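Local atomic coordinates of Endoglucanase(Endo-1,4-beta-glucanase)protein (Pseudomonas stutzeri, PDB entry 6R2J), a protein that probably hydrolyses the beta-1,4-glucosidic bonds of cellulose as a family 5 endoglucanase, and is bound here to cellobiose. Residues A[56-61]-A[95-100]; A[134-139]-A[168-173]; A[223-228]-A[260-265]; A[255-260]-A[291-296]. All coordinates share one frame; numbering follows the deposited sequence.

Contact 1: residues A[56-61]-A[95-100]; sequences RFPFIW and ILDMHN
Phe-57 and Phe-59 share four backbone hydrogen bonds with the neighbouring strand: Phe-57 N to Ile-95 O, Asp-97 N to Phe-57 O, Phe-59 N to Asp-97 O and His-99 N to Phe-59 O, the last at 2.6 Å. Beyond the strands, Asn-100 OD1 accepts from Trp-61 N at 2.8 Å, nearly straight. Asn-100 ND2 donates to Glu-62 and to Arg-103 O, which fixes the rotation of the amide.

The salt bridge of Arg-56 and Asp-97 is a stack of planes 13° apart, held by charge alone, with Asp-97 OD2 over the guanidinium centre, 3.4 Å from Arg-56 CZ. No N-H of Arg-56 points at this oxygen; the guanidinium nitrogens serve Asp-140, Asn-143, Glu-175, Glu-252 and Asn-17. Asp-97 OD2 receives His-99 ND1 on its syn lone pair at 2.6 Å, a bond bent to 138° at the hydrogen and tilted from the imidazole plane.

These are adjacent parallel strands of the family 5 TIM barrel. Arg-56, Pro-58, Ile-95 and Asp-97 occupy the inner face, whereas Phe-57, Leu-96 and Met-98 meet helices 74-89 and 116-130.

In a CH-pi contact, Pro-58 CB stands over one face of the His-99 ring, toward its rim, 3.8 Å from the centroid. Phe-59 CG lies between backbone N and carbonyl carbon (chi1 73°), helping to bring one ring face, near its rim, to Met-98 CA. Met-98 SD makes an oblique Met-aromatic contact with Trp-61.

Contact 2: residues A[134-139]-A[168-173]; sequences PGLLGY and DQTLIF
Tyr-139 carries the backbone pairing between these parallel strands. Tyr-139 N donates to Leu-171 O at 2.9 Å, and Tyr-139 O accepts from Phe-173 N at 2.8 Å, with an N-H...O angle of 174°. The ladder frays at its start, where Leu-171 N reaches Leu-137 O only through a weak bond of 3.5 Å. At the next residue, Gly-138 CA lies 3.0 Å from Leu-171 O, an approach that leaves little room for a beta carbon on that face.

The pair belongs to a beta-alpha-beta unit of the TIM barrel: strand 136-140 is followed, after a loop, by helix 152-166, which returns the chain to strand 171-175 alongside. The short strand segments are inclined by 45°, in keeping with the twist and coil of a closed barrel.

Contact over a ring comes from Thr-170. With OG1 anti to the backbone N (chi1 -171°), the hydroxyl lies over one face of the Tyr-139 ring toward its rim, and Thr-170 CG2 touches Tyr-139 CE2 at 3.6 Å. The ring also meets Trp-123 and Ile-163 of the surrounding helices. An alanine in place of Tyr-139 would remove the ring and would probably open a gap between sheet and helices, leaving Thr-170 CG2, Trp-123 and Ile-163 without their packing partner.

Apolar packing continues around Leu-171, on the side away from the Tyr-139 ring. Leu-137 CD1 meets Leu-171 CD1 at 3.9 Å, both leucines also touching Trp-3. Leu-137 CD2 approaches Phe-173 CZ at 4.3 Å. Separately, Tyr-139 O lies at the edge of the Phe-173 ring, in its plane.

Contact 3: residues A[223-228]-A[260-265]; sequences RNIDPM and PEAAQA
Ile-225 is the tightly packed part of this contact, pressed against the first turns of helix 260-276. Its branches divide the work: CG1 is anti to the carbonyl carbon (chi1 -62°), and beyond it Ile-225 CD1 meets Ala-262 CB at 4.0 Å, whereas Ile-225 CG2 faces Ala-265 CB at 4.1 Å. The small alanines let the loop come close to the helix, and Phe-209 and Leu-259 add to the cover of the isoleucine. The backbone comes closer still, Ile-225 O lying 3.3 Å from Glu-261 CB, while the buried Ile-225 N has no partner in the model.

The other side is more open. Pro-227 is exposed, and Pro-227 CB rests on Gln-264 CG at 3.7 Å. Here the loop that follows strand 201-206 turns into helix 229-244, with Asp-226 OD1 capping Met-228 N through its anti lone pair at 2.6 Å. Water does the polar bridging: one molecule donates to Ile-225 O and Glu-261 O, another to Pro-227 O and Ala-265 O. Pro-227 O also accepts from Asn-268 ND2 and receives a CA-H...O contact from Ala-265 CA at 3.3 Å, with 164° at the hydrogen.

Both bridges join carbonyl to carbonyl, two acceptors that need a donor between them. Between these segments the loop therefore rests on the helix through apolar packing, CA-H...O contact and water rather than direct polar bonds.

Contact 4: residues A[255-260]-A[291-296]; sequences IPDDLP and TYKLAI
Lys-293 and Asp-258 form the salt bridge of this contact, Lys-293 NZ donating to Asp-258 OD2 at 2.9 Å. The ammonium arrives on the syn side of the carboxylate, 32° out of its plane, and Lys-293 CD lies 3.5 Å from the same Asp-258 OD2. The bridge ties together two loops of the TIM barrel, those following strands 248-252 and 280-285, the second containing a type I turn from Tyr-292 to Ala-295.

Asp-257 has its main polar partner elsewhere, OD2 pairing with Arg-304. Its first torsion sets CG in the crowded position between N and the carbonyl carbon (chi1 62°), which brings Asp-257 CG to 3.6 Å from Lys-293 O. A water donates to both Asp-257 OD2 and Thr-291 O. An alanine in place of Asp-257 would remove the carboxylate and would probably leave Arg-304 without this charge partner and the water bridge broken. Asp-257 N reaches Lys-293 O in a weak bond of 3.0 Å, bent to 134°.

Further in, the backbones touch through a CA-H...O contact, Leu-294 CA lying 3.2 Å from Ile-255 O, which also accepts from Gln-306 NE2. Pro-256 and Leu-294 lie side by side and point the same way, with Pro-256 CG 3.9 Å from Leu-294 CD1. The leucine side chain is about 8 Å from a bound glucose unit. Leu-294 CB also sits over one face of the Tyr-292 ring, offset toward the rim.

Contacts 1 and 2 belong to the barrel wall and are neighbours in it: strands 93-98 and 136-140 lie side by side, Leu-96 N approaches Gly-138 O at 3.0 Å in a probable hydrogen bond, and the two centres are 13 Å apart. Contact 1 closes before contact 2 opens, and both precede contacts 3 and 4. Contact 3 sets a loop on helix 260-276 and contact 4 joins two loops, their centres also 13 Å apart. They share Pro-260, and their segments alternate along the chain. Contact 2 lies about 34 Å from contact 3, centre to centre, across the chain's centre. Sheet pairing thus builds the barrel, while contacts 3 and 4 join the loops and helix around it.

Contact 1: residues A[56-61]-A[95-100]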
# COMPACT_ATOMS: atom_id res chain seq x y z
N ARG A 56 4.29 3.72 1.57
CA ARG A 56 4.00 2.54 0.78
C ARG A 56 4.62 2.75 -0.60
O ARG A 56 4.39 3.78 -1.24
CB ARG A 56 2.50 2.27 0.66
CG ARG A 56 2.18 1.04 -0.26
CD ARG A 56 0.73 0.73 -0.11
NE ARG A 56 0.17 -0.40 -0.85
CZ ARG A 56 -0.49 -0.33 -1.99
NH1 ARG A 56 -0.64 0.83 -2.62
NH2 ARG A 56 -1.04 -1.42 -2.50
N PHE A 57 5.43 1.80 -1.04
CA PHE A 57 6.18 2.00 -2.28
C PHE A 57 5.90 0.91 -3.31
O PHE A 57 6.47 -0.19 -3.21
CB PHE A 57 7.68 2.09 -2.00
CG PHE A 57 8.46 2.51 -3.19
CD1 PHE A 57 8.43 3.84 -3.60
CD2 PHE A 57 9.16 1.60 -3.96
CE1 PHE A 57 9.13 4.28 -4.72
CE2 PHE A 57 9.83 2.03 -5.12
CZ PHE A 57 9.83 3.37 -5.48
N PRO A 58 5.07 1.19 -4.32
CA PRO A 58 4.83 0.19 -5.38
C PRO A 58 6.03 -0.03 -6.31
O PRO A 58 6.75 0.90 -6.69
CB PRO A 58 3.62 0.76 -6.16
CG PRO A 58 2.99 1.79 -5.22
CD PRO A 58 4.13 2.34 -4.40
N PHE A 59 6.22 -1.30 -6.68
CA PHE A 59 7.13 -1.75 -7.72
C PHE A 59 6.40 -2.89 -8.42
O PHE A 59 5.36 -3.39 -7.94
CB PHE A 59 8.47 -2.11 -7.08
CG PHE A 59 8.41 -3.38 -6.31
CD1 PHE A 59 7.92 -3.40 -5.02
CD2 PHE A 59 8.77 -4.59 -6.91
CE1 PHE A 59 7.83 -4.59 -4.31
CE2 PHE A 59 8.67 -5.78 -6.24
CZ PHE A 59 8.23 -5.78 -4.92
N ILE A 60 6.94 -3.32 -9.56
CA ILE A 60 6.35 -4.47 -10.25
C ILE A 60 7.33 -5.63 -10.34
O ILE A 60 8.55 -5.47 -10.48
CB ILE A 60 5.68 -4.14 -11.61
CG1 ILE A 60 6.70 -3.58 -12.60
CG2 ILE A 60 4.48 -3.15 -11.37
CD1 ILE A 60 6.12 -3.37 -13.99
N TRP A 61 6.77 -6.83 -10.26
CA TRP A 61 7.56 -8.05 -10.36
C TRP A 61 8.36 -8.11 -11.67
O TRP A 61 9.54 -8.47 -11.68
CB TRP A 61 6.60 -9.24 -10.14
CG TRP A 61 7.18 -10.59 -10.17
CD1 TRP A 61 8.50 -10.95 -10.35
CD2 TRP A 61 6.43 -11.80 -10.05
NE1 TRP A 61 8.60 -12.32 -10.37
CE2 TRP A 61 7.35 -12.87 -10.17
CE3 TRP A 61 5.07 -12.09 -9.86
CZ2 TRP A 61 6.96 -14.20 -10.09
CZ3 TRP A 61 4.68 -13.41 -9.81
CH2 TRP A 61 5.63 -14.45 -9.93
N ILE A 95 6.69 0.21 3.19
CA ILE A 95 5.99 -0.99 2.76
C ILE A 95 6.30 -1.16 1.28
O ILE A 95 5.82 -0.40 0.44
CB ILE A 95 4.47 -0.89 3.03
CG1 ILE A 95 4.22 -0.61 4.54
CG2 ILE A 95 3.68 -2.17 2.63
CD1 ILE A 95 2.79 -0.50 4.93
N LEU A 96 7.10 -2.17 0.97
CA LEU A 96 7.33 -2.54 -0.42
C LEU A 96 6.11 -3.27 -0.98
O LEU A 96 5.68 -4.29 -0.43
CB LEU A 96 8.57 -3.41 -0.57
CG LEU A 96 9.87 -2.67 -0.21
CD1 LEU A 96 11.03 -3.61 -0.45
CD2 LEU A 96 10.04 -1.39 -1.00
N ASP A 97 5.56 -2.76 -2.07
CA ASP A 97 4.28 -3.23 -2.60
C ASP A 97 4.53 -3.79 -3.98
O ASP A 97 4.86 -3.02 -4.90
CB ASP A 97 3.32 -2.04 -2.66
CG ASP A 97 2.23 -2.18 -3.73
OD1 ASP A 97 1.76 -3.35 -4.00
OD2 ASP A 97 1.94 -1.08 -4.32
N MET A 98 4.38 -5.11 -4.14
CA MET A 98 4.44 -5.73 -5.46
C MET A 98 3.11 -5.44 -6.16
O MET A 98 2.09 -6.08 -5.90
CB MET A 98 4.71 -7.23 -5.37
CG MET A 98 4.67 -7.91 -6.73
SD MET A 98 5.19 -9.66 -6.74
CE MET A 98 6.93 -9.59 -6.31
N HIS A 99 3.13 -4.46 -7.06
CA HIS A 99 1.92 -3.79 -7.54
C HIS A 99 1.38 -4.52 -8.79
O HIS A 99 1.23 -3.94 -9.88
CB HIS A 99 2.31 -2.36 -7.87
CG HIS A 99 1.19 -1.37 -7.77
ND1 HIS A 99 0.60 -1.04 -6.57
CD2 HIS A 99 0.59 -0.61 -8.71
CE1 HIS A 99 -0.33 -0.12 -6.79
NE2 HIS A 99 -0.35 0.16 -8.08
N ASN A 100 1.02 -5.80 -8.59
CA ASN A 100 0.86 -6.69 -9.73
C ASN A 100 -0.53 -7.28 -10.00
O ASN A 100 -0.67 -8.04 -10.96
CB ASN A 100 1.88 -7.83 -9.65
CG ASN A 100 3.16 -7.52 -10.41
OD1 ASN A 100 3.97 -6.76 -9.95
ND2 ASN A 100 3.32 -8.09 -11.58

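Contact 2: residues A[134-139]-A[168-173]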
# COMPACT_ATOMS: atom_id res chain seq x y z
N PRO A 134 16.80 -1.22 7.98
CA PRO A 134 16.10 -0.36 8.96
C PRO A 134 14.88 0.38 8.40
O PRO A 134 13.91 0.60 9.13
CB PRO A 134 17.20 0.59 9.49
CG PRO A 134 18.34 0.50 8.46
CD PRO A 134 18.24 -0.89 7.85
N GLY A 135 14.92 0.75 7.12
CA GLY A 135 13.83 1.45 6.52
C GLY A 135 12.73 0.57 6.01
O GLY A 135 11.78 1.05 5.39
N LEU A 136 12.81 -0.73 6.26
CA LEU A 136 11.77 -1.64 5.81
C LEU A 136 10.76 -1.87 6.94
O LEU A 136 11.14 -2.32 8.02
CB LEU A 136 12.35 -2.99 5.39
CG LEU A 136 11.33 -4.02 4.91
CD1 LEU A 136 10.72 -3.68 3.56
CD2 LEU A 136 12.03 -5.38 4.89
N LEU A 137 9.50 -1.59 6.66
CA LEU A 137 8.42 -1.97 7.57
C LEU A 137 7.82 -3.32 7.20
O LEU A 137 7.48 -4.10 8.09
CB LEU A 137 7.29 -0.96 7.51
CG LEU A 137 6.17 -1.15 8.52
CD1 LEU A 137 6.64 -1.00 9.95
CD2 LEU A 137 5.07 -0.10 8.16
N GLY A 138 7.65 -3.62 5.92
CA GLY A 138 7.10 -4.91 5.55
C GLY A 138 6.84 -5.04 4.07
O GLY A 138 7.21 -4.18 3.26
N TYR A 139 6.21 -6.17 3.74
CA TYR A 139 6.01 -6.60 2.36
C TYR A 139 4.52 -6.68 2.06
O TYR A 139 3.81 -7.55 2.58
CB TYR A 139 6.63 -7.98 2.06
CG TYR A 139 8.12 -8.05 2.21
CD1 TYR A 139 8.94 -7.08 1.64
CD2 TYR A 139 8.71 -9.09 2.91
CE1 TYR A 139 10.27 -7.12 1.77
CE2 TYR A 139 10.09 -9.15 3.06
CZ TYR A 139 10.86 -8.15 2.48
OH TYR A 139 12.24 -8.16 2.60
N ASP A 168 11.40 -13.94 9.72
CA ASP A 168 10.28 -14.01 10.65
C ASP A 168 10.02 -12.72 11.42
O ASP A 168 9.22 -12.68 12.40
CB ASP A 168 10.53 -15.15 11.60
CG ASP A 168 11.73 -14.87 12.50
OD1 ASP A 168 12.43 -13.85 12.23
OD2 ASP A 168 11.97 -15.62 13.48
N GLN A 169 10.59 -11.62 10.95
CA GLN A 169 10.51 -10.36 11.64
C GLN A 169 9.76 -9.29 10.86
O GLN A 169 9.07 -8.48 11.48
CB GLN A 169 11.89 -9.81 12.03
CG GLN A 169 12.71 -10.68 12.91
CD GLN A 169 12.17 -10.75 14.30
OE1 GLN A 169 11.93 -9.74 14.90
NE2 GLN A 169 11.95 -11.95 14.81
N THR A 170 9.85 -9.28 9.54
CA THR A 170 9.16 -8.27 8.76
C THR A 170 7.66 -8.51 8.76
O THR A 170 7.19 -9.66 8.68
CB THR A 170 9.72 -8.28 7.34
OG1 THR A 170 9.23 -7.16 6.59
CG2 THR A 170 9.34 -9.54 6.61
N LEU A 171 6.90 -7.42 8.89
CA LEU A 171 5.46 -7.44 8.65
C LEU A 171 5.15 -7.85 7.21
O LEU A 171 5.90 -7.58 6.28
CB LEU A 171 4.85 -6.06 8.90
CG LEU A 171 4.98 -5.54 10.33
CD1 LEU A 171 4.38 -4.17 10.46
CD2 LEU A 171 4.36 -6.51 11.31
N ILE A 172 4.01 -8.50 7.05
CA ILE A 172 3.49 -8.85 5.73
C ILE A 172 2.06 -8.33 5.64
O ILE A 172 1.26 -8.58 6.56
CB ILE A 172 3.53 -10.36 5.44
CG1 ILE A 172 4.96 -10.88 5.40
CG2 ILE A 172 2.74 -10.67 4.10
CD1 ILE A 172 5.07 -12.41 5.50
N PHE A 173 1.75 -7.66 4.53
CA PHE A 173 0.44 -7.05 4.26
C PHE A 173 -0.30 -7.87 3.21
O PHE A 173 0.21 -8.12 2.10
CB PHE A 173 0.62 -5.59 3.86
CG PHE A 173 1.28 -4.77 4.97
CD1 PHE A 173 2.64 -4.83 5.19
CD2 PHE A 173 0.53 -3.96 5.81
CE1 PHE A 173 3.22 -4.11 6.20
CE2 PHE A 173 1.13 -3.21 6.81
CZ PHE A 173 2.45 -3.31 7.01

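Contact 3: residues A[223-228]-A[260-265]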
# COMPACT_ATOMS: atom_id res chain seq x y z
N ARG A 223 -20.21 13.21 -8.73
CA ARG A 223 -21.04 14.39 -8.59
C ARG A 223 -21.76 14.48 -7.26
O ARG A 223 -22.25 15.56 -6.91
CB ARG A 223 -22.09 14.42 -9.70
CG ARG A 223 -21.47 14.38 -11.07
CD ARG A 223 -22.49 14.79 -12.11
NE ARG A 223 -23.23 13.65 -12.61
CZ ARG A 223 -24.39 13.74 -13.25
NH1 ARG A 223 -24.91 14.92 -13.47
NH2 ARG A 223 -25.01 12.65 -13.68
N ASN A 224 -21.84 13.39 -6.51
CA ASN A 224 -22.58 13.41 -5.25
C ASN A 224 -21.85 12.55 -4.25
O ASN A 224 -22.22 11.40 -4.01
CB ASN A 224 -24.01 12.91 -5.44
CG ASN A 224 -24.99 14.03 -5.66
OD1 ASN A 224 -25.80 13.98 -6.57
ND2 ASN A 224 -24.92 15.07 -4.82
N ILE A 225 -20.80 13.12 -3.65
CA ILE A 225 -19.99 12.42 -2.66
C ILE A 225 -20.52 12.74 -1.26
O ILE A 225 -20.39 13.88 -0.79
CB ILE A 225 -18.51 12.78 -2.81
CG1 ILE A 225 -17.98 12.36 -4.18
CG2 ILE A 225 -17.71 12.11 -1.69
CD1 ILE A 225 -16.61 12.92 -4.50
N ASP A 226 -21.09 11.74 -0.57
CA ASP A 226 -21.55 11.95 0.80
C ASP A 226 -20.35 12.21 1.73
O ASP A 226 -19.30 11.58 1.57
CB ASP A 226 -22.31 10.72 1.29
CG ASP A 226 -22.96 10.93 2.64
OD1 ASP A 226 -22.22 11.18 3.63
OD2 ASP A 226 -24.21 10.83 2.73
N PRO A 227 -20.45 13.13 2.68
CA PRO A 227 -19.31 13.34 3.60
C PRO A 227 -18.92 12.10 4.41
O PRO A 227 -17.81 12.04 4.95
CB PRO A 227 -19.78 14.50 4.50
CG PRO A 227 -21.29 14.63 4.26
CD PRO A 227 -21.51 14.15 2.86
N MET A 228 -19.80 11.11 4.52
CA MET A 228 -19.54 9.93 5.32
C MET A 228 -19.26 8.67 4.49
O MET A 228 -19.10 7.58 5.06
CB MET A 228 -20.72 9.68 6.28
CG MET A 228 -20.89 10.74 7.36
SD MET A 228 -19.44 10.93 8.43
CE MET A 228 -19.66 9.61 9.64
N PRO A 260 -14.85 19.68 -3.40
CA PRO A 260 -15.02 19.95 -1.96
C PRO A 260 -15.65 18.79 -1.16
O PRO A 260 -15.29 18.57 0.01
CB PRO A 260 -15.89 21.21 -1.93
CG PRO A 260 -16.36 21.46 -3.35
CD PRO A 260 -15.33 20.80 -4.23
N GLU A 261 -16.60 18.05 -1.74
CA GLU A 261 -17.23 16.95 -1.01
C GLU A 261 -16.23 15.83 -0.69
O GLU A 261 -16.31 15.19 0.37
CB GLU A 261 -18.42 16.40 -1.78
CG GLU A 261 -19.47 17.39 -2.21
CD GLU A 261 -19.30 17.82 -3.66
OE1 GLU A 261 -18.31 17.37 -4.31
OE2 GLU A 261 -20.14 18.61 -4.16
N ALA A 262 -15.30 15.57 -1.62
CA ALA A 262 -14.24 14.59 -1.37
C ALA A 262 -13.37 14.99 -0.19
O ALA A 262 -12.96 14.13 0.61
CB ALA A 262 -13.40 14.40 -2.63
N ALA A 263 -13.08 16.29 -0.05
CA ALA A 263 -12.31 16.78 1.10
C ALA A 263 -12.99 16.42 2.40
O ALA A 263 -12.34 15.93 3.34
CB ALA A 263 -12.15 18.29 1.00
N GLN A 264 -14.29 16.68 2.49
CA GLN A 264 -15.03 16.36 3.70
C GLN A 264 -14.95 14.87 3.99
O GLN A 264 -14.74 14.47 5.14
CB GLN A 264 -16.48 16.76 3.56
CG GLN A 264 -17.09 16.99 4.92
CD GLN A 264 -16.51 18.23 5.58
OE1 GLN A 264 -16.28 19.25 4.91
NE2 GLN A 264 -16.23 18.13 6.88
N ALA A 265 -15.13 14.04 2.95
CA ALA A 265 -15.09 12.59 3.08
C ALA A 265 -13.74 12.11 3.58
O ALA A 265 -13.69 11.15 4.35
CB ALA A 265 -15.45 11.95 1.73
O HOH W 1 -18.97 15.46 1.42
O HOH W 2 -16.03 9.82 5.01

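Contact 4: residues A[255-260]-A[291-296]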
# COMPACT_ATOMS: atom_id res chain seq x y z
N ILE A 255 -8.08 11.80 -3.10
CA ILE A 255 -9.16 12.67 -3.55
C ILE A 255 -8.61 13.67 -4.56
O ILE A 255 -7.46 14.09 -4.50
CB ILE A 255 -9.85 13.45 -2.39
CG1 ILE A 255 -8.86 14.38 -1.67
CG2 ILE A 255 -10.50 12.55 -1.38
CD1 ILE A 255 -9.49 15.22 -0.55
N PRO A 256 -9.47 14.06 -5.52
CA PRO A 256 -9.10 15.19 -6.38
C PRO A 256 -9.14 16.50 -5.62
O PRO A 256 -9.92 16.69 -4.69
CB PRO A 256 -10.16 15.17 -7.48
CG PRO A 256 -10.85 13.76 -7.37
CD PRO A 256 -10.77 13.46 -5.90
N ASP A 257 -8.32 17.43 -6.07
CA ASP A 257 -8.24 18.76 -5.51
C ASP A 257 -9.36 19.71 -5.96
O ASP A 257 -9.32 20.88 -5.59
CB ASP A 257 -6.87 19.35 -5.90
CG ASP A 257 -6.68 19.48 -7.46
OD1 ASP A 257 -7.68 19.61 -8.18
OD2 ASP A 257 -5.52 19.50 -7.96
N ASP A 258 -10.36 19.24 -6.70
CA ASP A 258 -11.41 20.12 -7.20
C ASP A 258 -12.81 19.67 -6.79
O ASP A 258 -13.82 20.12 -7.36
CB ASP A 258 -11.31 20.25 -8.72
CG ASP A 258 -11.60 18.95 -9.46
OD1 ASP A 258 -11.61 17.87 -8.80
OD2 ASP A 258 -11.82 19.03 -10.70
N LEU A 259 -12.89 18.80 -5.80
CA LEU A 259 -14.15 18.27 -5.30
C LEU A 259 -14.23 18.56 -3.81
O LEU A 259 -13.74 17.77 -3.00
CB LEU A 259 -14.23 16.77 -5.57
CG LEU A 259 -14.21 16.31 -7.02
CD1 LEU A 259 -14.50 14.79 -7.01
CD2 LEU A 259 -15.20 17.00 -7.87
N PRO A 260 -14.85 19.68 -3.40
CA PRO A 260 -15.02 19.95 -1.96
C PRO A 260 -15.65 18.79 -1.16
O PRO A 260 -15.29 18.57 0.01
CB PRO A 260 -15.89 21.21 -1.93
CG PRO A 260 -16.36 21.46 -3.35
CD PRO A 260 -15.33 20.80 -4.23
N THR A 291 0.21 17.26 -13.04
CA THR A 291 -0.95 17.89 -12.44
C THR A 291 -2.04 16.89 -12.07
O THR A 291 -3.21 17.27 -11.95
CB THR A 291 -1.49 19.02 -13.32
OG1 THR A 291 -1.83 18.51 -14.61
CG2 THR A 291 -0.44 20.10 -13.46
N TYR A 292 -1.70 15.62 -11.90
CA TYR A 292 -2.66 14.63 -11.41
C TYR A 292 -3.46 15.19 -10.23
O TYR A 292 -2.89 15.66 -9.23
CB TYR A 292 -1.90 13.35 -11.06
CG TYR A 292 -2.70 12.17 -10.56
CD1 TYR A 292 -3.90 11.81 -11.15
CD2 TYR A 292 -2.25 11.43 -9.48
CE1 TYR A 292 -4.64 10.71 -10.67
CE2 TYR A 292 -2.96 10.33 -8.99
CZ TYR A 292 -4.15 9.96 -9.59
OH TYR A 292 -4.83 8.85 -9.06
N LYS A 293 -4.79 15.18 -10.38
CA LYS A 293 -5.65 15.90 -9.45
C LYS A 293 -5.59 15.31 -8.06
O LYS A 293 -5.81 16.02 -7.07
CB LYS A 293 -7.10 15.84 -9.95
CG LYS A 293 -7.49 16.90 -10.93
CD LYS A 293 -9.02 16.97 -11.11
CE LYS A 293 -9.42 16.93 -12.58
NZ LYS A 293 -10.87 17.29 -12.81
N LEU A 294 -5.30 14.01 -7.96
CA LEU A 294 -5.21 13.40 -6.64
C LEU A 294 -3.81 13.52 -6.02
O LEU A 294 -3.62 13.17 -4.85
CB LEU A 294 -5.55 11.90 -6.71
CG LEU A 294 -6.97 11.32 -6.75
CD1 LEU A 294 -7.55 11.73 -8.07
CD2 LEU A 294 -6.91 9.79 -6.59
N ALA A 295 -2.83 13.98 -6.78
CA ALA A 295 -1.45 13.98 -6.30
C ALA A 295 -1.29 14.89 -5.08
O ALA A 295 -1.78 16.02 -5.06
CB ALA A 295 -0.50 14.43 -7.43
N ILE A 296 -0.58 14.40 -4.06
CA ILE A 296 -0.23 15.20 -2.89
C ILE A 296 1.20 15.76 -2.96
O ILE A 296 1.63 16.44 -2.01
CB ILE A 296 -0.46 14.35 -1.63
CG1 ILE A 296 -0.57 15.19 -0.35
CG2 ILE A 296 0.64 13.35 -1.47
CD1 ILE A 296 -0.93 14.37 0.91
O HOH W 3 -4.27 19.61 -10.54